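Local coordinates for protein thermospermine synthase (Medicago truncatula, PDB 6BQ6) that probably transfers an aminopropyl group from decarboxylated S-adenosylmethionine to spermidine, yielding the tetraamine thermospermine and methylthioadenosine, at residues L120-I133 against A151-A164. Residues are numbered along the deposited sequence; the frame is centred on the assembly and turned at random.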
loop_
_atom_site.group_PDB
_atom_site.type_symbol
_atom_site.label_atom_id
_atom_site.label_comp_id
_atom_site.label_asym_id
_atom_site.label_seq_id
_atom_site.Cartn_x
_atom_site.Cartn_y
_atom_site.Cartn_z
ATOM N N LEU B 120 -35.138 -18.310 2.395
ATOM C CA LEU B 120 -36.419 -18.068 3.108
ATOM C C LEU B 120 -37.389 -17.151 2.356
ATOM O O LEU B 120 -38.547 -17.043 2.713
ATOM C CB LEU B 120 -36.117 -17.505 4.498
ATOM C CG LEU B 120 -35.457 -18.572 5.412
ATOM C CD1 LEU B 120 -34.818 -17.871 6.593
ATOM C CD2 LEU B 120 -36.392 -19.652 5.951
ATOM N N ARG B 121 -36.922 -16.469 1.320
ATOM C CA ARG B 121 -37.803 -15.772 0.390
ATOM C C ARG B 121 -38.678 -16.697 -0.425
ATOM O O ARG B 121 -39.647 -16.242 -0.990
ATOM C CB ARG B 121 -37.020 -14.830 -0.533
ATOM C CG ARG B 121 -36.336 -13.709 0.243
ATOM C CD ARG B 121 -35.493 -12.802 -0.660
ATOM N NE ARG B 121 -36.289 -12.216 -1.732
ATOM C CZ ARG B 121 -35.859 -11.918 -2.962
ATOM N NH1 ARG B 121 -34.632 -12.168 -3.359
ATOM N NH2 ARG B 121 -36.698 -11.408 -3.825
ATOM N N HIS B 122 -38.318 -17.978 -0.541
ATOM C CA HIS B 122 -39.112 -18.930 -1.280
ATOM C C HIS B 122 -40.276 -19.422 -0.473
ATOM O O HIS B 122 -40.097 -20.050 0.552
ATOM C CB HIS B 122 -38.224 -20.080 -1.715
ATOM C CG HIS B 122 -37.344 -19.724 -2.864
ATOM N ND1 HIS B 122 -37.574 -20.198 -4.133
ATOM C CD2 HIS B 122 -36.211 -18.979 -2.929
ATOM C CE1 HIS B 122 -36.638 -19.737 -4.950
ATOM N NE2 HIS B 122 -35.809 -18.988 -4.245
ATOM N N LYS B 123 -41.494 -19.204 -0.981
ATOM C CA LYS B 123 -42.669 -19.672 -0.239
ATOM C C LYS B 123 -42.818 -21.174 -0.138
ATOM O O LYS B 123 -43.516 -21.638 0.765
ATOM C CB LYS B 123 -43.952 -19.038 -0.818
ATOM C CG LYS B 123 -43.974 -17.573 -0.528
ATOM C CD LYS B 123 -45.117 -16.864 -1.240
ATOM C CE LYS B 123 -44.883 -16.745 -2.736
ATOM N NZ LYS B 123 -45.867 -15.781 -3.360
ATOM N N THR B 124 -42.176 -21.935 -1.037
ATOM C CA THR B 124 -42.221 -23.391 -0.965
ATOM C C THR B 124 -41.489 -23.968 0.250
ATOM O O THR B 124 -41.760 -25.101 0.709
ATOM C CB THR B 124 -41.643 -24.024 -2.267
ATOM O OG1 THR B 124 -40.277 -23.625 -2.443
ATOM C CG2 THR B 124 -42.405 -23.547 -3.492
ATOM N N ILE B 125 -40.522 -23.222 0.765
ATOM C CA ILE B 125 -39.608 -23.701 1.770
ATOM C C ILE B 125 -40.307 -23.844 3.112
ATOM O O ILE B 125 -40.932 -22.902 3.601
ATOM C CB ILE B 125 -38.358 -22.756 1.891
ATOM C CG1 ILE B 125 -37.482 -22.873 0.615
ATOM C CG2 ILE B 125 -37.552 -22.994 3.151
ATOM C CD1 ILE B 125 -36.734 -24.167 0.512
ATOM N N ASP B 126 -40.131 -25.012 3.705
ATOM C CA ASP B 126 -40.591 -25.339 5.070
ATOM C C ASP B 126 -39.454 -25.413 6.111
ATOM O O ASP B 126 -39.685 -25.156 7.304
ATOM C CB ASP B 126 -41.327 -26.683 5.035
ATOM C CG ASP B 126 -42.629 -26.634 4.251
ATOM O OD1 ASP B 126 -43.279 -25.542 4.139
ATOM O OD2 ASP B 126 -43.066 -27.707 3.785
ATOM N N LYS B 127 -38.249 -25.813 5.689
ATOM C CA LYS B 127 -37.118 -25.917 6.619
ATOM C C LYS B 127 -35.829 -25.601 5.926
ATOM O O LYS B 127 -35.583 -26.068 4.794
ATOM C CB LYS B 127 -37.010 -27.295 7.210
ATOM C CG LYS B 127 -36.001 -27.385 8.352
ATOM C CD LYS B 127 -36.136 -28.689 9.121
ATOM C CE LYS B 127 -35.185 -29.738 8.562
ATOM N NZ LYS B 127 -34.862 -30.770 9.562
ATOM N N VAL B 128 -35.014 -24.823 6.598
ATOM C CA VAL B 128 -33.592 -24.564 6.218
ATOM C C VAL B 128 -32.699 -24.923 7.413
ATOM O O VAL B 128 -32.918 -24.491 8.556
ATOM C CB VAL B 128 -33.332 -23.097 5.859
ATOM C CG1 VAL B 128 -31.856 -22.835 5.560
ATOM C CG2 VAL B 128 -34.201 -22.596 4.707
ATOM N N VAL B 129 -31.720 -25.760 7.163
ATOM C CA VAL B 129 -30.690 -26.056 8.127
ATOM C C VAL B 129 -29.407 -25.392 7.705
ATOM O O VAL B 129 -28.967 -25.651 6.587
ATOM C CB VAL B 129 -30.433 -27.580 8.221
ATOM C CG1 VAL B 129 -29.353 -27.867 9.266
ATOM C CG2 VAL B 129 -31.689 -28.314 8.581
ATOM N N MET B 130 -28.801 -24.585 8.579
ATOM C CA MET B 130 -27.539 -23.894 8.320
ATOM C C MET B 130 -26.523 -24.603 9.176
ATOM O O MET B 130 -26.661 -24.584 10.411
ATOM C CB MET B 130 -27.584 -22.428 8.691
ATOM C CG MET B 130 -26.283 -21.654 8.427
ATOM S SD MET B 130 -26.107 -20.175 9.475
ATOM C CE MET B 130 -27.678 -19.448 9.123
ATOM N N CYS B 131 -25.568 -25.276 8.524
ATOM C CA CYS B 131 -24.555 -26.040 9.219
ATOM C C CYS B 131 -23.134 -25.454 9.038
ATOM O O CYS B 131 -22.523 -25.593 7.982
ATOM C CB CYS B 131 -24.635 -27.501 8.804
ATOM S SG CYS B 131 -23.468 -28.589 9.673
ATOM N N ASP B 132 -22.667 -24.744 10.066
ATOM C CA ASP B 132 -21.418 -23.963 10.009
ATOM C C ASP B 132 -20.567 -24.413 11.152
ATOM O O ASP B 132 -21.082 -24.714 12.215
ATOM C CB ASP B 132 -21.691 -22.445 10.097
ATOM C CG ASP B 132 -20.488 -21.581 9.651
ATOM O OD1 ASP B 132 -19.427 -21.486 10.350
ATOM O OD2 ASP B 132 -20.585 -20.983 8.554
ATOM N N ILE B 133 -19.267 -24.443 10.928
ATOM C CA ILE B 133 -18.374 -24.963 11.932
ATOM C C ILE B 133 -18.051 -23.915 13.001
ATOM O O ILE B 133 -17.659 -24.279 14.080
ATOM C CB ILE B 133 -17.126 -25.558 11.290
ATOM C CG1 ILE B 133 -16.548 -26.610 12.219
ATOM C CG2 ILE B 133 -16.138 -24.466 10.868
ATOM C CD1 ILE B 133 -15.739 -27.674 11.513
ATOM N N ALA B 151 -34.343 -13.239 8.860
ATOM C CA ALA B 151 -33.905 -14.589 8.493
ATOM C C ALA B 151 -33.536 -15.416 9.732
ATOM O O ALA B 151 -34.059 -16.541 9.949
ATOM C CB ALA B 151 -32.739 -14.517 7.536
ATOM N N PHE B 152 -32.683 -14.837 10.578
ATOM C CA PHE B 152 -32.194 -15.542 11.769
ATOM C C PHE B 152 -33.294 -15.866 12.749
ATOM O O PHE B 152 -33.172 -16.819 13.512
ATOM C CB PHE B 152 -31.098 -14.775 12.482
ATOM C CG PHE B 152 -29.746 -15.021 11.938
ATOM C CD1 PHE B 152 -29.189 -16.295 12.016
ATOM C CD2 PHE B 152 -29.018 -14.001 11.382
ATOM C CE1 PHE B 152 -27.923 -16.526 11.538
ATOM C CE2 PHE B 152 -27.755 -14.241 10.896
ATOM C CZ PHE B 152 -27.225 -15.498 10.952
ATOM N N HIS B 153 -34.347 -15.057 12.746
ATOM C CA HIS B 153 -35.534 -15.291 13.617
ATOM C C HIS B 153 -36.713 -16.078 13.011
ATOM O O HIS B 153 -37.746 -16.329 13.670
ATOM C CB HIS B 153 -35.977 -13.940 14.162
ATOM C CG HIS B 153 -35.002 -13.402 15.154
ATOM N ND1 HIS B 153 -33.906 -12.649 14.789
ATOM C CD2 HIS B 153 -34.907 -13.582 16.496
ATOM C CE1 HIS B 153 -33.182 -12.381 15.860
ATOM N NE2 HIS B 153 -33.781 -12.914 16.915
ATOM N N ASP B 154 -36.533 -16.514 11.773
ATOM C CA ASP B 154 -37.524 -17.291 11.069
ATOM C C ASP B 154 -37.614 -18.688 11.695
ATOM O O ASP B 154 -36.615 -19.394 11.799
ATOM C CB ASP B 154 -37.153 -17.355 9.590
ATOM C CG ASP B 154 -38.303 -17.807 8.689
ATOM O OD1 ASP B 154 -38.854 -18.892 8.886
ATOM O OD2 ASP B 154 -38.606 -17.127 7.687
ATOM N N SER B 155 -38.829 -19.117 12.034
ATOM C CA SER B 155 -39.027 -20.412 12.660
ATOM C C SER B 155 -38.643 -21.573 11.764
ATOM O O SER B 155 -38.474 -22.694 12.279
ATOM C CB SER B 155 -40.512 -20.592 13.095
ATOM O OG SER B 155 -41.331 -20.502 11.959
ATOM N N ARG B 156 -38.505 -21.321 10.452
ATOM C CA ARG B 156 -38.112 -22.367 9.530
ATOM C C ARG B 156 -36.622 -22.645 9.561
ATOM O O ARG B 156 -36.204 -23.652 9.003
ATOM C CB ARG B 156 -38.555 -21.997 8.134
ATOM C CG ARG B 156 -40.071 -21.986 7.935
ATOM C CD ARG B 156 -40.398 -21.569 6.518
ATOM N NE ARG B 156 -40.073 -20.158 6.318
ATOM C CZ ARG B 156 -39.962 -19.545 5.151
ATOM N NH1 ARG B 156 -40.178 -20.164 4.013
ATOM N NH2 ARG B 156 -39.652 -18.273 5.126
ATOM N N LEU B 157 -35.842 -21.759 10.182
ATOM C CA LEU B 157 -34.371 -21.886 10.231
ATOM C C LEU B 157 -33.877 -22.645 11.456
ATOM O O LEU B 157 -34.280 -22.350 12.581
ATOM C CB LEU B 157 -33.719 -20.511 10.187
ATOM C CG LEU B 157 -32.180 -20.456 10.181
ATOM C CD1 LEU B 157 -31.622 -21.193 8.980
ATOM C CD2 LEU B 157 -31.744 -19.016 10.219
ATOM N N GLU B 158 -33.038 -23.652 11.218
ATOM C CA GLU B 158 -32.303 -24.335 12.277
ATOM C C GLU B 158 -30.796 -24.127 12.034
ATOM O O GLU B 158 -30.303 -24.428 10.946
ATOM C CB GLU B 158 -32.596 -25.825 12.270
ATOM C CG GLU B 158 -31.858 -26.562 13.412
ATOM C CD GLU B 158 -32.107 -28.053 13.523
ATOM O OE1 GLU B 158 -32.954 -28.593 12.768
ATOM O OE2 GLU B 158 -31.442 -28.686 14.399
ATOM N N VAL B 159 -30.080 -23.642 13.057
ATOM C CA VAL B 159 -28.640 -23.485 13.011
ATOM C C VAL B 159 -28.033 -24.689 13.740
ATOM O O VAL B 159 -28.405 -25.011 14.866
ATOM C CB VAL B 159 -28.222 -22.147 13.658
ATOM C CG1 VAL B 159 -26.700 -22.041 13.709
ATOM C CG2 VAL B 159 -28.838 -20.977 12.932
ATOM N N VAL B 160 -27.122 -25.380 13.066
ATOM C CA VAL B 160 -26.378 -26.490 13.630
ATOM C C VAL B 160 -24.919 -26.123 13.553
ATOM O O VAL B 160 -24.451 -25.655 12.515
ATOM C CB VAL B 160 -26.620 -27.797 12.871
ATOM C CG1 VAL B 160 -25.690 -28.897 13.371
ATOM C CG2 VAL B 160 -28.064 -28.252 13.013
ATOM N N ILE B 161 -24.206 -26.291 14.655
ATOM C CA ILE B 161 -22.771 -26.048 14.687
ATOM C C ILE B 161 -22.063 -27.384 14.564
ATOM O O ILE B 161 -22.017 -28.168 15.504
ATOM C CB ILE B 161 -22.328 -25.307 15.969
ATOM C CG1 ILE B 161 -23.153 -23.996 16.149
ATOM C CG2 ILE B 161 -20.825 -25.022 15.865
ATOM C CD1 ILE B 161 -23.062 -23.002 15.001
ATOM N N ASN B 162 -21.533 -27.655 13.371
ATOM C CA ASN B 162 -20.892 -28.931 13.076
ATOM C C ASN B 162 -20.175 -28.835 11.770
ATOM O O ASN B 162 -20.384 -27.896 10.965
ATOM C CB ASN B 162 -21.937 -30.090 13.087
ATOM C CG ASN B 162 -21.344 -31.476 13.392
ATOM O OD1 ASN B 162 -20.163 -31.609 13.740
ATOM N ND2 ASN B 162 -22.170 -32.521 13.246
ATOM N N ASP B 163 -19.283 -29.793 11.586
ATOM C CA ASP B 163 -18.720 -30.125 10.289
ATOM C C ASP B 163 -19.858 -30.665 9.429
ATOM O O ASP B 163 -20.561 -31.552 9.870
ATOM C CB ASP B 163 -17.703 -31.236 10.480
ATOM C CG ASP B 163 -17.111 -31.684 9.187
ATOM O OD1 ASP B 163 -16.228 -30.983 8.677
ATOM O OD2 ASP B 163 -17.518 -32.734 8.667
ATOM N N ALA B 164 -20.035 -30.138 8.222
ATOM C CA ALA B 164 -21.152 -30.543 7.361
ATOM C C ALA B 164 -21.085 -32.027 6.955
ATOM O O ALA B 164 -22.128 -32.660 6.821
ATOM C CB ALA B 164 -21.238 -29.645 6.123
HETATM O O HOH W 1 -20.223 -26.931 8.114
#
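Arg156 lays its guanidinium among the backbone carbonyls of Leu120, His122 and Ile125. Arg156 NH2 reaches Leu120 O at 2.9 Å on a lone pair in the carbonyl plane; its NH1 gives a nearly straight bond to Ile125 O at 2.9 Å, the donor above that carbonyl plane, and a weak one to His122 O. A bend at chi3 (-69°) turns the group back so that Asp154 grips it side-on, OD1 taking NE and OD2 taking NH2. OD1 also accepts Arg156 N, closing an Asx turn. Leu120 CD2 lies over one guanidinium face, toward its rim, an aliphatic branch suiting a surface that offers no hydrogen bonds. Replacing Arg156 by an alanine is likely to leave the carbonyls of Leu120 and Ile125 without these donors and the Asp154 carboxylate without its counter-charge. From here strands 127-132 and 157-161 run parallel, the latter at the edge of the Rossmann-like sheet, joined by a helical crossover. Their backbone bonds alternate: Arg156 O accepts Val128 N, Val128 O Glu158 N, Glu158 O Met130 N, Met130 O Val160 N, then, longer, Val160 O Asp132 N and Asp132 O Asn162 N. Flexible Met130 brings CE to Phe152 CE1 at 3.8 Å, where helix 149-153 meets the sheet. At the strands' C-terminal end, near Asp132, Asp163 and Ala164 of the adenosine site, unoccupied here, a water donates to Cys131 O and Asn162 O, while slim Cys131 packs SG against Ala164 CA at 3.8 Å.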